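Local coordinates for protein Alpha/beta hydrolase (Streptomyces albidoflavus, PDB 6KSU) that probably cyclises non-ribosomal peptides by macrolactamization, as a penicillin-binding-protein-like cyclase of the beta-lactamase fold, at residues 100-112 and 122-134. Residues are numbered along the deposited sequence; the frame is centred on the assembly and turned at random.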
loop_
_atom_site.group_PDB
_atom_site.type_symbol
_atom_site.label_atom_id
_atom_site.label_comp_id
_atom_site.label_asym_id
_atom_site.label_seq_id
_atom_site.Cartn_x
_atom_site.Cartn_y
_atom_site.Cartn_z
ATOM N N GLY A 100 -17.228 17.460 9.154
ATOM C CA GLY A 100 -16.970 17.842 10.522
ATOM C C GLY A 100 -17.274 16.779 11.542
ATOM O O GLY A 100 -17.155 17.042 12.745
ATOM N N ASP A 101 -17.655 15.583 11.097
ATOM C CA ASP A 101 -17.879 14.437 11.972
ATOM C C ASP A 101 -16.599 13.863 12.581
ATOM O O ASP A 101 -16.696 12.981 13.436
ATOM C CB ASP A 101 -18.583 13.316 11.200
ATOM C CG ASP A 101 -20.033 13.626 10.895
ATOM O OD1 ASP A 101 -20.516 14.680 11.354
ATOM O OD2 ASP A 101 -20.694 12.812 10.209
ATOM N N LEU A 102 -15.414 14.304 12.165
ATOM C CA LEU A 102 -14.184 13.638 12.584
ATOM C C LEU A 102 -13.018 14.607 12.498
ATOM O O LEU A 102 -12.847 15.297 11.489
ATOM C CB LEU A 102 -13.897 12.397 11.723
ATOM C CG LEU A 102 -12.639 11.622 12.112
ATOM C CD1 LEU A 102 -12.904 10.756 13.322
ATOM C CD2 LEU A 102 -12.147 10.769 10.943
ATOM N N ASP A 103 -12.199 14.627 13.541
ATOM C CA ASP A 103 -11.120 15.596 13.654
ATOM C C ASP A 103 -9.774 14.950 13.352
ATOM O O ASP A 103 -9.366 13.999 14.026
ATOM C CB ASP A 103 -11.114 16.221 15.047
ATOM C CG ASP A 103 -10.640 17.648 15.033
ATOM O OD1 ASP A 103 -9.471 17.884 14.642
ATOM O OD2 ASP A 103 -11.441 18.532 15.408
ATOM N N LEU A 104 -9.074 15.502 12.364
ATOM C CA LEU A 104 -7.842 14.902 11.869
ATOM C C LEU A 104 -6.748 14.912 12.928
ATOM O O LEU A 104 -5.861 14.058 12.907
ATOM C CB LEU A 104 -7.418 15.657 10.610
ATOM C CG LEU A 104 -6.923 15.003 9.320
ATOM C CD1 LEU A 104 -7.644 13.705 8.974
ATOM C CD2 LEU A 104 -7.095 16.017 8.196
ATOM N N ASP A 105 -6.822 15.845 13.874
ATOM C CA ASP A 105 -5.883 15.960 14.977
ATOM C C ASP A 105 -6.525 15.580 16.300
ATOM O O ASP A 105 -6.038 15.985 17.357
ATOM C CB ASP A 105 -5.317 17.376 15.047
ATOM C CG ASP A 105 -4.460 17.715 13.845
ATOM O OD1 ASP A 105 -3.791 16.792 13.322
ATOM O OD2 ASP A 105 -4.450 18.895 13.428
ATOM N N ASP A 106 -7.617 14.814 16.265
ATOM C CA ASP A 106 -8.049 14.422 17.602
ATOM C C ASP A 106 -7.297 13.178 18.077
ATOM O O ASP A 106 -7.027 12.265 17.284
ATOM C CB ASP A 106 -9.545 14.152 17.629
ATOM C CG ASP A 106 -10.331 15.336 18.150
ATOM O OD1 ASP A 106 -9.695 16.321 18.595
ATOM O OD2 ASP A 106 -11.580 15.291 18.108
ATOM N N PRO A 107 -6.955 13.136 19.363
ATOM C CA PRO A 107 -6.302 11.944 19.913
ATOM C C PRO A 107 -7.260 10.768 19.977
ATOM O O PRO A 107 -8.426 10.914 20.350
ATOM C CB PRO A 107 -5.871 12.387 21.317
ATOM C CG PRO A 107 -5.884 13.890 21.271
ATOM C CD PRO A 107 -6.991 14.246 20.328
ATOM N N LEU A 108 -6.741 9.584 19.640
ATOM C CA LEU A 108 -7.572 8.387 19.583
ATOM C C LEU A 108 -8.241 8.056 20.912
ATOM O O LEU A 108 -9.226 7.307 20.920
ATOM C CB LEU A 108 -6.743 7.186 19.136
ATOM C CG LEU A 108 -5.973 7.186 17.808
ATOM C CD1 LEU A 108 -5.377 5.799 17.601
ATOM C CD2 LEU A 108 -6.838 7.599 16.610
ATOM N N ALA A 109 -7.727 8.574 22.036
ATOM C CA ALA A 109 -8.315 8.252 23.335
ATOM C C ALA A 109 -9.738 8.782 23.444
ATOM O O ALA A 109 -10.620 8.098 23.977
ATOM C CB ALA A 109 -7.450 8.808 24.466
ATOM N N GLY A 110 -9.981 9.993 22.935
ATOM C CA GLY A 110 -11.323 10.552 22.937
ATOM C C GLY A 110 -12.282 9.869 21.983
ATOM O O GLY A 110 -13.500 10.015 22.134
ATOM N N LEU A 111 -11.760 9.124 21.008
ATOM C CA LEU A 111 -12.599 8.433 20.040
ATOM C C LEU A 111 -12.935 7.013 20.462
ATOM O O LEU A 111 -14.026 6.526 20.145
ATOM C CB LEU A 111 -11.915 8.416 18.669
ATOM C CG LEU A 111 -11.665 9.791 18.040
ATOM C CD1 LEU A 111 -10.271 9.922 17.444
ATOM C CD2 LEU A 111 -12.741 10.090 16.994
ATOM N N LEU A 112 -12.033 6.341 21.177
ATOM C CA LEU A 112 -12.266 4.958 21.571
ATOM C C LEU A 112 -11.403 4.587 22.773
ATOM O O LEU A 112 -10.170 4.534 22.662
ATOM C CB LEU A 112 -12.000 4.015 20.390
ATOM C CG LEU A 112 -10.677 4.099 19.608
ATOM C CD1 LEU A 112 -10.368 2.768 19.019
ATOM C CD2 LEU A 112 -10.711 5.122 18.487
ATOM N N PRO A 122 -1.384 5.163 25.840
ATOM C CA PRO A 122 -0.215 5.465 25.001
ATOM C C PRO A 122 -0.602 5.662 23.531
ATOM O O PRO A 122 -0.403 6.750 22.975
ATOM C CB PRO A 122 0.689 4.236 25.185
ATOM C CG PRO A 122 -0.211 3.166 25.747
ATOM C CD PRO A 122 -1.274 3.864 26.522
ATOM N N LEU A 123 -1.151 4.615 22.905
ATOM C CA LEU A 123 -1.678 4.768 21.556
ATOM C C LEU A 123 -2.816 5.776 21.538
ATOM O O LEU A 123 -3.116 6.343 20.483
ATOM C CB LEU A 123 -2.115 3.400 21.010
ATOM C CG LEU A 123 -2.845 3.206 19.661
ATOM C CD1 LEU A 123 -1.997 3.553 18.436
ATOM C CD2 LEU A 123 -3.368 1.785 19.525
ATOM N N GLY A 124 -3.419 6.046 22.701
ATOM C CA GLY A 124 -4.478 7.032 22.797
ATOM C C GLY A 124 -4.041 8.443 22.478
ATOM O O GLY A 124 -4.893 9.297 22.236
ATOM N N THR A 125 -2.738 8.704 22.463
ATOM C CA THR A 125 -2.221 10.025 22.144
ATOM C C THR A 125 -1.873 10.193 20.670
ATOM O O THR A 125 -1.524 11.303 20.255
ATOM C CB THR A 125 -0.991 10.333 23.015
ATOM O OG1 THR A 125 0.190 9.814 22.399
ATOM C CG2 THR A 125 -1.144 9.706 24.387
ATOM N N ALA A 126 -1.961 9.128 19.866
ATOM C CA ALA A 126 -1.789 9.267 18.426
ATOM C C ALA A 126 -3.069 9.819 17.790
ATOM O O ALA A 126 -4.131 9.847 18.408
ATOM C CB ALA A 126 -1.389 7.927 17.797
ATOM N N THR A 127 -2.965 10.250 16.529
ATOM C CA THR A 127 -4.057 10.913 15.832
ATOM C C THR A 127 -4.426 10.224 14.517
ATOM O O THR A 127 -3.611 9.557 13.865
ATOM C CB THR A 127 -3.702 12.369 15.558
ATOM O OG1 THR A 127 -2.575 12.440 14.681
ATOM C CG2 THR A 127 -3.366 13.087 16.890
ATOM N N VAL A 128 -5.683 10.423 14.121
ATOM C CA VAL A 128 -6.124 10.038 12.781
ATOM C C VAL A 128 -5.132 10.518 11.718
ATOM O O VAL A 128 -4.759 9.764 10.813
ATOM C CB VAL A 128 -7.552 10.571 12.526
ATOM C CG1 VAL A 128 -7.959 10.392 11.064
ATOM C CG2 VAL A 128 -8.540 9.864 13.440
ATOM N N ARG A 129 -4.656 11.761 11.825
ATOM C CA ARG A 129 -3.694 12.244 10.834
ATOM C C ARG A 129 -2.424 11.393 10.809
ATOM O O ARG A 129 -1.877 11.111 9.733
ATOM C CB ARG A 129 -3.330 13.702 11.102
ATOM C CG ARG A 129 -2.541 14.342 9.956
ATOM C CD ARG A 129 -1.852 15.633 10.383
ATOM N NE ARG A 129 -2.831 16.636 10.814
ATOM C CZ ARG A 129 -3.686 17.260 10.000
ATOM N NH1 ARG A 129 -3.696 17.001 8.693
ATOM N NH2 ARG A 129 -4.533 18.158 10.494
ATOM N N GLN A 130 -1.927 10.994 11.988
ATOM C CA GLN A 130 -0.751 10.137 12.032
ATOM C C GLN A 130 -1.053 8.741 11.516
ATOM O O GLN A 130 -0.185 8.113 10.909
ATOM C CB GLN A 130 -0.208 10.048 13.458
ATOM C CG GLN A 130 0.259 11.384 14.031
ATOM C CD GLN A 130 0.430 11.337 15.538
ATOM O OE1 GLN A 130 -0.175 10.507 16.214
ATOM N NE2 GLN A 130 1.246 12.239 16.076
ATOM N N LEU A 131 -2.246 8.214 11.809
ATOM C CA LEU A 131 -2.605 6.899 11.296
ATOM C C LEU A 131 -2.601 6.901 9.770
ATOM O O LEU A 131 -1.930 6.074 9.140
ATOM C CB LEU A 131 -3.963 6.459 11.842
ATOM C CG LEU A 131 -4.074 6.132 13.339
ATOM C CD1 LEU A 131 -5.519 5.776 13.642
ATOM C CD2 LEU A 131 -3.182 5.002 13.744
ATOM N N LEU A 132 -3.273 7.879 9.168
ATOM C CA LEU A 132 -3.338 7.978 7.711
ATOM C C LEU A 132 -1.955 7.943 7.074
ATOM O O LEU A 132 -1.780 7.396 5.971
ATOM C CB LEU A 132 -4.050 9.282 7.302
ATOM C CG LEU A 132 -5.577 9.351 7.086
ATOM C CD1 LEU A 132 -6.089 8.350 6.047
ATOM C CD2 LEU A 132 -6.368 9.176 8.327
ATOM N N SER A 133 -0.966 8.515 7.757
ATOM C CA SER A 133 0.346 8.773 7.195
ATOM C C SER A 133 1.375 7.764 7.662
ATOM O O SER A 133 2.553 7.892 7.318
ATOM C CB SER A 133 0.798 10.199 7.552
ATOM O OG SER A 133 0.825 10.403 8.957
ATOM N N HIS A 134 0.951 6.779 8.449
ATOM C CA HIS A 134 1.846 5.768 9.000
ATOM C C HIS A 134 2.903 6.397 9.911
ATOM O O HIS A 134 4.050 5.944 9.978
ATOM C CB HIS A 134 2.502 4.933 7.892
ATOM C CG HIS A 134 1.521 4.211 7.020
ATOM N ND1 HIS A 134 0.919 3.027 7.396
ATOM C CD2 HIS A 134 1.023 4.513 5.798
ATOM C CE1 HIS A 134 0.090 2.635 6.448
ATOM N NE2 HIS A 134 0.142 3.515 5.463
#
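In the helical domain of this penicillin-binding-protein-like fold, the loop that runs from L104 into the short helix 108-111 is fastened to the 3-10 segment 123-125, to A126 and to the first turn of helix 128-132, with a two-nitrogen, side-on salt bridge between D105 and R129. NE of R129 meets D105 OD1 on its syn side at 2.7 Å, while NH2 points almost straight at D105 OD2 (3.0 Å) from above the carboxylate plane. The carboxylate and guanidinium planes are 55° apart. A bend at chi3 (-61°) brings the guanidinium back over L104, whose CG packs against one face, offset toward the rim. R129 N also donates to L104 O (2.8 Å), so backbone and side chain of one residue hold two successive loop residues. Farther along, L108 N bonds A126 O and A109 N bonds G124 O, both at 2.9 Å. A109 CB lies 3.8 Å from G124 CA, close packing against a residue without a side chain. The buried side chain of L108 meets L131 tip to tip, CD2 to CD1 at 3.7 Å, with its own CD1 beside L123 CD1. V128 sets CG1 against L104 CD1 and, like L102, rests on V93 of helix 85-98. T127 and Q130 close the N-terminus of helix 128-132 by exchanging bonds between side chains and backbone amides, a classic capping box.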